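Local coordinates for spore germination protein GerM (Bacillus subtilis subsp. subtilis str. 168, PDB 6GZB), which is of unknown biochemical function but affects both sporulation and spore germination, and carries two GerMN domains in tandem, at residues 55-60 against 144-149; 184-189 against 214-219; 202-207 against 295-300. All coordinates share one frame; numbering follows the deposited sequence.

Contact 1 of 3, residues 55-60 against 144-149; sequences ELYLID and TWTLTQ
Tyr57 lays one face of its ring over Trp145, whose CB stands 3.5 Å from the ring centroid and almost on the ring normal, a CH-pi contact. The indole is turned obliquely to the phenol, its plane at 57° to that ring, and Trp145 CE3 comes within 3.6 Å of Tyr57 OH, which lies in the indole plane at its edge. That hydroxyl donates to Glu55 OE1, arriving from above the carboxylate plane. The backbone of Tyr57 is held too: Tyr57 N donates to Thr146 OG1 over 3.3 Å, a hydroxyl also bonded to Ser142 O one helical turn earlier. Strand 51-60 and helix 136-147 are thus joined within the first GerMN domain, the helix lying against a sheet formed with strand 65-73. An alanine in place of Tyr57 would probably leave Trp145 CB and CE3 facing a gap and Glu55 OE1 without its hydroxyl donor. The Gln149 amide grips the Glu55 backbone at both polar atoms: OE1 accepts from Glu55 N at 2.9 Å, and NE2 donates to Glu55 O at 2.7 Å, each bond on a lone pair. A second bond, from Gln149 NE2 to Thr146 O at 2.8 Å and in the amide plane, fixes the rotation of the group. Gln149 chi1 (79°) sets CG between backbone N and carbonyl carbon. The extended chain slides past Glu55 in the opposite direction.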
loop_
_atom_site.group_PDB
_atom_site.type_symbol
_atom_site.label_atom_id
_atom_site.label_comp_id
_atom_site.label_asym_id
_atom_site.label_seq_id
_atom_site.Cartn_x
_atom_site.Cartn_y
_atom_site.Cartn_z
ATOM N N GLU A 55 -8.485 4.347 5.723
ATOM C CA GLU A 55 -7.248 4.578 4.982
ATOM C C GLU A 55 -7.433 5.741 4.010
ATOM O O GLU A 55 -8.353 5.741 3.191
ATOM C CB GLU A 55 -6.816 3.318 4.225
ATOM C CG GLU A 55 -6.254 2.198 5.093
ATOM C CD GLU A 55 -5.848 0.961 4.281
ATOM O OE1 GLU A 55 -5.847 1.008 3.023
ATOM O OE2 GLU A 55 -5.487 -0.054 4.905
ATOM N N LEU A 56 -6.582 6.751 4.135
ATOM C CA LEU A 56 -6.452 7.773 3.104
ATOM C C LEU A 56 -5.057 7.697 2.506
ATOM O O LEU A 56 -4.061 7.762 3.226
ATOM C CB LEU A 56 -6.697 9.165 3.679
ATOM C CG LEU A 56 -8.024 9.387 4.399
ATOM C CD1 LEU A 56 -8.069 10.808 4.947
ATOM C CD2 LEU A 56 -9.201 9.131 3.470
ATOM N N TYR A 57 -4.987 7.574 1.185
ATOM C CA TYR A 57 -3.702 7.476 0.513
ATOM C C TYR A 57 -3.198 8.868 0.151
ATOM O O TYR A 57 -3.543 9.445 -0.887
ATOM C CB TYR A 57 -3.782 6.526 -0.694
ATOM C CG TYR A 57 -3.738 5.071 -0.259
ATOM C CD1 TYR A 57 -4.853 4.469 0.308
ATOM C CD2 TYR A 57 -2.535 4.388 -0.191
ATOM C CE1 TYR A 57 -4.795 3.180 0.815
ATOM C CE2 TYR A 57 -2.470 3.103 0.315
ATOM C CZ TYR A 57 -3.600 2.509 0.834
ATOM O OH TYR A 57 -3.526 1.227 1.354
ATOM N N LEU A 58 -2.433 9.429 1.079
ATOM C CA LEU A 58 -1.920 10.781 0.948
ATOM C C LEU A 58 -0.522 10.747 0.345
ATOM O O LEU A 58 0.027 9.673 0.085
ATOM C CB LEU A 58 -1.888 11.456 2.329
ATOM C CG LEU A 58 -3.223 11.468 3.071
ATOM C CD1 LEU A 58 -3.049 12.020 4.475
ATOM C CD2 LEU A 58 -4.271 12.265 2.305
ATOM N N ILE A 59 0.060 11.927 0.143
ATOM C CA ILE A 59 1.413 12.023 -0.377
ATOM C C ILE A 59 2.362 12.511 0.710
ATOM O O ILE A 59 2.151 13.564 1.292
ATOM C CB ILE A 59 1.460 12.960 -1.593
ATOM C CG1 ILE A 59 0.510 12.442 -2.686
ATOM C CG2 ILE A 59 2.882 13.054 -2.130
ATOM C CD1 ILE A 59 0.189 13.451 -3.761
ATOM N N ASP A 60 3.404 11.743 0.991
ATOM C CA ASP A 60 4.357 12.122 2.028
ATOM C C ASP A 60 5.415 13.097 1.497
ATOM O O ASP A 60 5.373 13.504 0.332
ATOM C CB ASP A 60 4.971 10.881 2.706
ATOM C CG ASP A 60 6.237 10.378 2.036
ATOM O OD1 ASP A 60 6.560 10.784 0.889
ATOM O OD2 ASP A 60 6.877 9.494 2.660
ATOM N N THR A 144 -7.261 5.041 -6.518
ATOM C CA THR A 144 -7.424 3.609 -6.694
ATOM C C THR A 144 -7.278 2.872 -5.370
ATOM O O THR A 144 -8.082 2.004 -5.040
ATOM C CB THR A 144 -6.421 3.044 -7.716
ATOM O OG1 THR A 144 -6.634 3.670 -8.990
ATOM C CG2 THR A 144 -6.613 1.542 -7.871
ATOM N N TRP A 145 -6.239 3.208 -4.615
ATOM C CA TRP A 145 -5.952 2.477 -3.393
ATOM C C TRP A 145 -6.915 2.877 -2.285
ATOM O O TRP A 145 -7.306 2.040 -1.462
ATOM C CB TRP A 145 -4.501 2.674 -2.954
ATOM C CG TRP A 145 -3.542 1.818 -3.711
ATOM C CD1 TRP A 145 -3.275 1.881 -5.044
ATOM C CD2 TRP A 145 -2.743 0.756 -3.193
ATOM N NE1 TRP A 145 -2.391 0.904 -5.396
ATOM C CE2 TRP A 145 -2.029 0.205 -4.280
ATOM C CE3 TRP A 145 -2.554 0.215 -1.920
ATOM C CZ2 TRP A 145 -1.157 -0.877 -4.136
ATOM C CZ3 TRP A 145 -1.679 -0.864 -1.775
ATOM C CH2 TRP A 145 -1.003 -1.401 -2.877
ATOM N N THR A 146 -7.360 4.128 -2.305
ATOM C CA THR A 146 -8.352 4.574 -1.332
ATOM C C THR A 146 -9.711 3.876 -1.532
ATOM O O THR A 146 -10.318 3.386 -0.571
ATOM C CB THR A 146 -8.523 6.101 -1.344
ATOM O OG1 THR A 146 -7.274 6.727 -1.029
ATOM C CG2 THR A 146 -9.561 6.528 -0.317
ATOM N N LEU A 147 -10.149 3.766 -2.782
ATOM C CA LEU A 147 -11.425 3.122 -3.085
ATOM C C LEU A 147 -11.381 1.625 -2.810
ATOM O O LEU A 147 -12.340 1.057 -2.295
ATOM C CB LEU A 147 -11.830 3.369 -4.543
ATOM C CG LEU A 147 -12.376 4.767 -4.827
ATOM C CD1 LEU A 147 -12.668 4.947 -6.312
ATOM C CD2 LEU A 147 -13.622 5.010 -3.997
ATOM N N THR A 148 -10.264 0.986 -3.129
ATOM C CA THR A 148 -10.181 -0.470 -3.054
ATOM C C THR A 148 -9.912 -0.989 -1.658
ATOM O O THR A 148 -9.798 -2.200 -1.457
ATOM C CB THR A 148 -9.120 -1.042 -4.023
ATOM O OG1 THR A 148 -7.878 -0.355 -3.862
ATOM C CG2 THR A 148 -9.598 -0.889 -5.467
ATOM N N GLN A 149 -9.859 -0.100 -0.673
ATOM C CA GLN A 149 -9.796 -0.565 0.713
ATOM C C GLN A 149 -11.114 -1.227 1.130
ATOM O O GLN A 149 -11.152 -1.999 2.072
ATOM C CB GLN A 149 -9.457 0.580 1.673
ATOM C CG GLN A 149 -10.628 1.483 2.019
ATOM C CD GLN A 149 -10.188 2.683 2.829
ATOM O OE1 GLN A 149 -9.989 2.575 4.034
ATOM N NE2 GLN A 149 -9.995 3.823 2.167
#

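Contact 2 of 3, residues 184-189 against 214-219; sequences GINLET and YYVPVT
An irregular linker segment, 184-189, runs along strand 213-223 of the second GerMN domain and meets it chiefly through Thr219. The Thr219 hydroxyl, set beside its own backbone N (chi1 -57°), accepts from Ile185 N at 2.8 Å. The Thr219 backbone adds two bonds: its N donates to Ile185 O over 3.0 Å, nearly along the C=O axis, and its O receives Glu188 N at 3.1 Å in an almost straight bond (175°). A water bridges the two segments at Glu188, donating to Glu188 O and Thr219 O, so that Thr219 O is gripped by two donors. Gly184 CA lies only 3.1 Å from Thr219 OG1; a CB here would clash with that oxygen, and the backbone angles by themselves call for glycine. Carbon contacts accompany the hydrogen bonds. Ile185 CG2 rests on Pro217 CB at 3.7 Å, Leu187 CD2 lies beside Thr219 CB with the two side chains pointing the same way, and the extended Glu188 chain crosses Val218 at about a right angle, its CG 3.6 Å from Val218 CG1. Behind the segment, Ile185 and Leu187 also touch helix 136-147 of the first domain, which places the linker between the two domains. The arrangement is that of a non-regular connecting segment pairing by backbone bonds with the edge of strand 213-223 in the antiparallel hairpin 198-208/213-223.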
loop_
_atom_site.group_PDB
_atom_site.type_symbol
_atom_site.label_atom_id
_atom_site.label_comp_id
_atom_site.label_asym_id
_atom_site.label_seq_id
_atom_site.Cartn_x
_atom_site.Cartn_y
_atom_site.Cartn_z
ATOM N N GLY A 184 -0.186 -1.242 -9.425
ATOM C CA GLY A 184 1.028 -0.854 -8.708
ATOM C C GLY A 184 0.888 0.479 -8.003
ATOM O O GLY A 184 -0.164 1.131 -8.054
ATOM N N ILE A 185 1.965 0.884 -7.342
ATOM C CA ILE A 185 1.983 2.113 -6.566
ATOM C C ILE A 185 3.434 2.514 -6.336
ATOM O O ILE A 185 4.290 1.648 -6.162
ATOM C CB ILE A 185 1.237 1.930 -5.221
ATOM C CG1 ILE A 185 1.148 3.251 -4.463
ATOM C CG2 ILE A 185 1.903 0.872 -4.360
ATOM C CD1 ILE A 185 0.058 3.259 -3.407
ATOM N N ASN A 186 3.726 3.812 -6.431
ATOM C CA ASN A 186 5.094 4.298 -6.277
ATOM C C ASN A 186 6.078 3.479 -7.109
ATOM O O ASN A 186 7.054 2.928 -6.578
ATOM C CB ASN A 186 5.520 4.240 -4.805
ATOM C CG ASN A 186 4.649 5.083 -3.909
ATOM O OD1 ASN A 186 4.240 4.650 -2.825
ATOM N ND2 ASN A 186 4.361 6.291 -4.346
ATOM N N LEU A 187 5.813 3.365 -8.403
ATOM C CA LEU A 187 6.598 2.473 -9.268
ATOM C C LEU A 187 8.077 2.825 -9.240
ATOM O O LEU A 187 8.438 3.971 -9.474
ATOM C CB LEU A 187 6.096 2.562 -10.719
ATOM C CG LEU A 187 4.601 2.304 -10.940
ATOM C CD1 LEU A 187 4.252 2.486 -12.413
ATOM C CD2 LEU A 187 4.176 0.921 -10.462
ATOM N N GLU A 188 8.936 1.832 -9.027
ATOM C CA GLU A 188 10.370 2.037 -9.168
ATOM C C GLU A 188 10.722 2.172 -10.637
ATOM O O GLU A 188 10.538 1.234 -11.405
ATOM C CB GLU A 188 11.159 0.871 -8.564
ATOM C CG GLU A 188 11.467 1.046 -7.090
ATOM C CD GLU A 188 12.352 -0.056 -6.545
ATOM O OE1 GLU A 188 12.702 0.007 -5.346
ATOM O OE2 GLU A 188 12.636 -1.014 -7.298
ATOM N N THR A 189 11.214 3.347 -11.021
ATOM C CA THR A 189 11.527 3.634 -12.419
ATOM C C THR A 189 12.984 4.039 -12.628
ATOM O O THR A 189 13.357 4.457 -13.721
ATOM C CB THR A 189 10.661 4.785 -12.953
ATOM O OG1 THR A 189 10.792 5.922 -12.086
ATOM C CG2 THR A 189 9.197 4.366 -13.038
ATOM N N TYR A 214 6.074 4.664 9.429
ATOM C CA TYR A 214 4.970 4.216 8.618
ATOM C C TYR A 214 5.472 3.394 7.442
ATOM O O TYR A 214 6.658 3.346 7.167
ATOM C CB TYR A 214 4.124 5.403 8.146
ATOM C CG TYR A 214 4.888 6.478 7.398
ATOM C CD1 TYR A 214 4.989 6.444 6.021
ATOM C CD2 TYR A 214 5.400 7.587 8.058
ATOM C CE1 TYR A 214 5.674 7.422 5.328
ATOM C CE2 TYR A 214 6.043 8.600 7.369
ATOM C CZ TYR A 214 6.181 8.512 6.007
ATOM O OH TYR A 214 6.793 9.518 5.302
ATOM N N TYR A 215 4.574 2.630 6.847
ATOM C CA TYR A 215 4.963 1.634 5.877
ATOM C C TYR A 215 4.550 2.077 4.489
ATOM O O TYR A 215 3.402 2.440 4.266
ATOM C CB TYR A 215 4.351 0.284 6.245
ATOM C CG TYR A 215 4.899 -0.230 7.562
ATOM C CD1 TYR A 215 6.111 -0.908 7.606
ATOM C CD2 TYR A 215 4.304 0.124 8.764
ATOM C CE1 TYR A 215 6.660 -1.310 8.804
ATOM C CE2 TYR A 215 4.853 -0.267 9.972
ATOM C CZ TYR A 215 6.042 -0.966 9.982
ATOM O OH TYR A 215 6.580 -1.384 11.170
ATOM N N VAL A 216 5.525 2.107 3.586
ATOM C CA VAL A 216 5.348 2.642 2.252
ATOM C C VAL A 216 5.450 1.524 1.215
ATOM O O VAL A 216 6.450 0.796 1.163
ATOM C CB VAL A 216 6.441 3.672 1.934
ATOM C CG1 VAL A 216 6.267 4.214 0.522
ATOM C CG2 VAL A 216 6.420 4.792 2.962
ATOM N N PRO A 217 4.398 1.357 0.414
ATOM C CA PRO A 217 4.379 0.297 -0.588
ATOM C C PRO A 217 5.070 0.770 -1.861
ATOM O O PRO A 217 4.862 1.905 -2.284
ATOM C CB PRO A 217 2.885 0.091 -0.833
ATOM C CG PRO A 217 2.279 1.424 -0.592
ATOM C CD PRO A 217 3.135 2.117 0.440
ATOM N N VAL A 218 5.929 -0.071 -2.421
ATOM C CA VAL A 218 6.665 0.257 -3.633
ATOM C C VAL A 218 6.578 -0.935 -4.584
ATOM O O VAL A 218 6.861 -2.072 -4.202
ATOM C CB VAL A 218 8.147 0.543 -3.313
ATOM C CG1 VAL A 218 8.956 0.677 -4.579
ATOM C CG2 VAL A 218 8.275 1.803 -2.466
ATOM N N THR A 219 6.170 -0.679 -5.821
ATOM C CA THR A 219 6.126 -1.736 -6.835
ATOM C C THR A 219 7.502 -1.928 -7.473
ATOM O O THR A 219 8.024 -1.035 -8.130
ATOM C CB THR A 219 5.109 -1.412 -7.932
ATOM O OG1 THR A 219 3.820 -1.205 -7.343
ATOM C CG2 THR A 219 5.028 -2.552 -8.928
HETATM O O HOH W 1 8.705 -0.982 -10.828
#

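Contact 3 of 3, residues 202-207 against 295-300; sequences TVYYLA and IVLTLT
Leu297 and Thr298 of helix 289-299 meet Tyr204 of strand 198-208 at the face and the edge of its ring. Leu297 CB lies above the ring, displaced from the middle toward the rim, 3.8 Å from the ring centroid in a CH-pi contact; its closest ring atom is Tyr204 CD1 at 3.6 Å. The two side chains cross at about a right angle, and Leu297 CD1 continues the contact to Tyr204 CD2. On the helix backbone, Leu297 O comes within 3.3 Å of Tyr204 CE1. Thr298 OG1 lies in the ring plane at its edge and accepts from Tyr204 N at 3.0 Å, with an N-H...O angle of 166°.

What puts this hydroxyl there is its torsion: OG1 is anti to the carbonyl carbon of Thr298 (chi1 -66°), where it is also bonded to Ser294 O in the preceding turn. The same side chain therefore serves strand and helix at once. Thr298 CG2, anti to the backbone N, meets the strand as well, 3.5 Å from Thr202 O. That carbonyl is linked to the helix by a water, which donates to Thr202 O at 2.6 Å and to Thr298 O at 2.8 Å.

Farther out, the phenol oxygen of Tyr204 is bonded to Glu301 just beyond the helix, which secures the outer end of the ring. Pro217 of strand 213-223 touches Tyr204, while Ala233 of helix 229-239 packs on Thr298. The axes of segments 202-207 and 295-299 approach to 7.0 Å and run nearly antiparallel, at 156°. A helix laid against the strand in this way, with a leucine CB over a tyrosine ring face and a threonine hydroxyl on the tyrosine N-H, belongs to the alpha/beta packing of the second GerMN domain.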
loop_
_atom_site.group_PDB
_atom_site.type_symbol
_atom_site.label_atom_id
_atom_site.label_comp_id
_atom_site.label_asym_id
_atom_site.label_seq_id
_atom_site.Cartn_x
_atom_site.Cartn_y
_atom_site.Cartn_z
ATOM N N THR A 202 4.539 -5.619 -5.237
ATOM C CA THR A 202 4.516 -4.575 -4.234
ATOM C C THR A 202 5.175 -5.045 -2.957
ATOM O O THR A 202 4.917 -6.154 -2.473
ATOM C CB THR A 202 3.085 -4.116 -3.959
ATOM O OG1 THR A 202 2.600 -3.444 -5.125
ATOM C CG2 THR A 202 3.028 -3.167 -2.767
ATOM N N VAL A 203 6.090 -4.215 -2.465
ATOM C CA VAL A 203 6.874 -4.511 -1.269
ATOM C C VAL A 203 6.836 -3.278 -0.366
ATOM O O VAL A 203 6.947 -2.144 -0.841
ATOM C CB VAL A 203 8.332 -4.816 -1.665
ATOM C CG1 VAL A 203 9.230 -4.949 -0.451
ATOM C CG2 VAL A 203 8.390 -6.073 -2.522
ATOM N N TYR A 204 6.638 -3.497 0.929
ATOM C CA TYR A 204 6.542 -2.401 1.887
ATOM C C TYR A 204 7.882 -2.119 2.549
ATOM O O TYR A 204 8.535 -3.021 3.075
ATOM C CB TYR A 204 5.500 -2.703 2.961
ATOM C CG TYR A 204 4.078 -2.485 2.511
ATOM C CD1 TYR A 204 3.385 -3.466 1.814
ATOM C CD2 TYR A 204 3.417 -1.319 2.819
ATOM C CE1 TYR A 204 2.063 -3.275 1.443
ATOM C CE2 TYR A 204 2.104 -1.116 2.451
ATOM C CZ TYR A 204 1.437 -2.086 1.739
ATOM O OH TYR A 204 0.123 -1.867 1.375
ATOM N N TYR A 205 8.290 -0.858 2.502
ATOM C CA TYR A 205 9.472 -0.425 3.209
ATOM C C TYR A 205 9.090 0.555 4.293
ATOM O O TYR A 205 7.945 0.992 4.378
ATOM C CB TYR A 205 10.473 0.211 2.244
ATOM C CG TYR A 205 10.988 -0.748 1.208
ATOM C CD1 TYR A 205 11.906 -1.731 1.548
ATOM C CD2 TYR A 205 10.552 -0.684 -0.104
ATOM C CE1 TYR A 205 12.395 -2.607 0.591
ATOM C CE2 TYR A 205 11.003 -1.576 -1.057
ATOM C CZ TYR A 205 11.944 -2.516 -0.713
ATOM O OH TYR A 205 12.384 -3.398 -1.665
ATOM N N LEU A 206 10.068 0.900 5.120
ATOM C CA LEU A 206 9.827 1.706 6.309
ATOM C C LEU A 206 10.262 3.142 6.060
ATOM O O LEU A 206 11.220 3.398 5.326
ATOM C CB LEU A 206 10.599 1.086 7.472
ATOM C CG LEU A 206 10.447 1.666 8.871
ATOM C CD1 LEU A 206 9.061 1.399 9.434
ATOM C CD2 LEU A 206 11.511 1.088 9.787
ATOM N N ALA A 207 9.422 4.076 6.468
ATOM C CA ALA A 207 9.787 5.487 6.474
ATOM C C ALA A 207 9.473 6.044 7.857
ATOM O O ALA A 207 8.836 5.379 8.673
ATOM C CB ALA A 207 9.009 6.247 5.423
ATOM N N ILE A 295 6.811 -7.741 6.450
ATOM C CA ILE A 295 6.504 -9.054 5.911
ATOM C C ILE A 295 5.012 -9.237 5.691
ATOM O O ILE A 295 4.567 -9.648 4.617
ATOM C CB ILE A 295 7.005 -10.166 6.840
ATOM C CG1 ILE A 295 8.530 -10.230 6.800
ATOM C CG2 ILE A 295 6.392 -11.495 6.434
ATOM C CD1 ILE A 295 9.130 -11.097 7.888
ATOM N N VAL A 296 4.233 -8.931 6.717
ATOM C CA VAL A 296 2.817 -9.214 6.696
ATOM C C VAL A 296 2.073 -8.307 5.729
ATOM O O VAL A 296 1.209 -8.768 4.980
ATOM C CB VAL A 296 2.207 -9.088 8.109
ATOM C CG1 VAL A 296 0.692 -9.212 8.057
ATOM C CG2 VAL A 296 2.794 -10.154 9.011
ATOM N N LEU A 297 2.396 -7.018 5.743
ATOM C CA LEU A 297 1.779 -6.085 4.795
ATOM C C LEU A 297 2.108 -6.481 3.355
ATOM O O LEU A 297 1.274 -6.359 2.463
ATOM C CB LEU A 297 2.238 -4.641 5.050
ATOM C CG LEU A 297 1.665 -3.981 6.308
ATOM C CD1 LEU A 297 2.378 -2.673 6.584
ATOM C CD2 LEU A 297 0.167 -3.745 6.176
ATOM N N THR A 298 3.336 -6.933 3.134
ATOM C CA THR A 298 3.810 -7.237 1.787
ATOM C C THR A 298 3.131 -8.507 1.269
ATOM O O THR A 298 2.542 -8.521 0.193
ATOM C CB THR A 298 5.336 -7.408 1.774
ATOM O OG1 THR A 298 5.967 -6.151 2.082
ATOM C CG2 THR A 298 5.813 -7.903 0.425
ATOM N N LEU A 299 3.141 -9.546 2.085
ATOM C CA LEU A 299 2.603 -10.838 1.673
ATOM C C LEU A 299 1.084 -10.817 1.518
ATOM O O LEU A 299 0.548 -11.387 0.560
ATOM C CB LEU A 299 3.025 -11.924 2.657
ATOM C CG LEU A 299 4.240 -12.754 2.232
ATOM C CD1 LEU A 299 5.202 -11.964 1.371
ATOM C CD2 LEU A 299 4.965 -13.360 3.419
ATOM N N THR A 300 0.392 -10.093 2.392
ATOM C CA THR A 300 -1.067 -10.009 2.307
ATOM C C THR A 300 -1.564 -9.079 1.205
ATOM O O THR A 300 -2.765 -8.891 1.071
ATOM C CB THR A 300 -1.709 -9.578 3.646
ATOM O OG1 THR A 300 -1.218 -8.298 4.056
ATOM C CG2 THR A 300 -1.415 -10.584 4.724
HETATM O O HOH W 2 3.472 -8.361 -2.393
#

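From the N terminus, contact 1 closes first, bringing strand 51-60 to helix 136-147 across 83 intervening residues of the first GerMN domain. Contact 2 opens only after it has closed, and its first segment, 184-189, belongs to the linker. Contact 3 then begins at 202-207, before contact 2 closes at 214-219, so these two cross; it closes last, at 295-300. Strands 198-208 and 213-223 are adjacent in one sheet and carry segments of contacts 3 and 2. Across the domain interface, Asp60 OD2 and Tyr214 OH, 2.6 Å apart, probably form a hydrogen bond, and Trp145 packs against both Ile185 and Tyr204, tying all three contacts together.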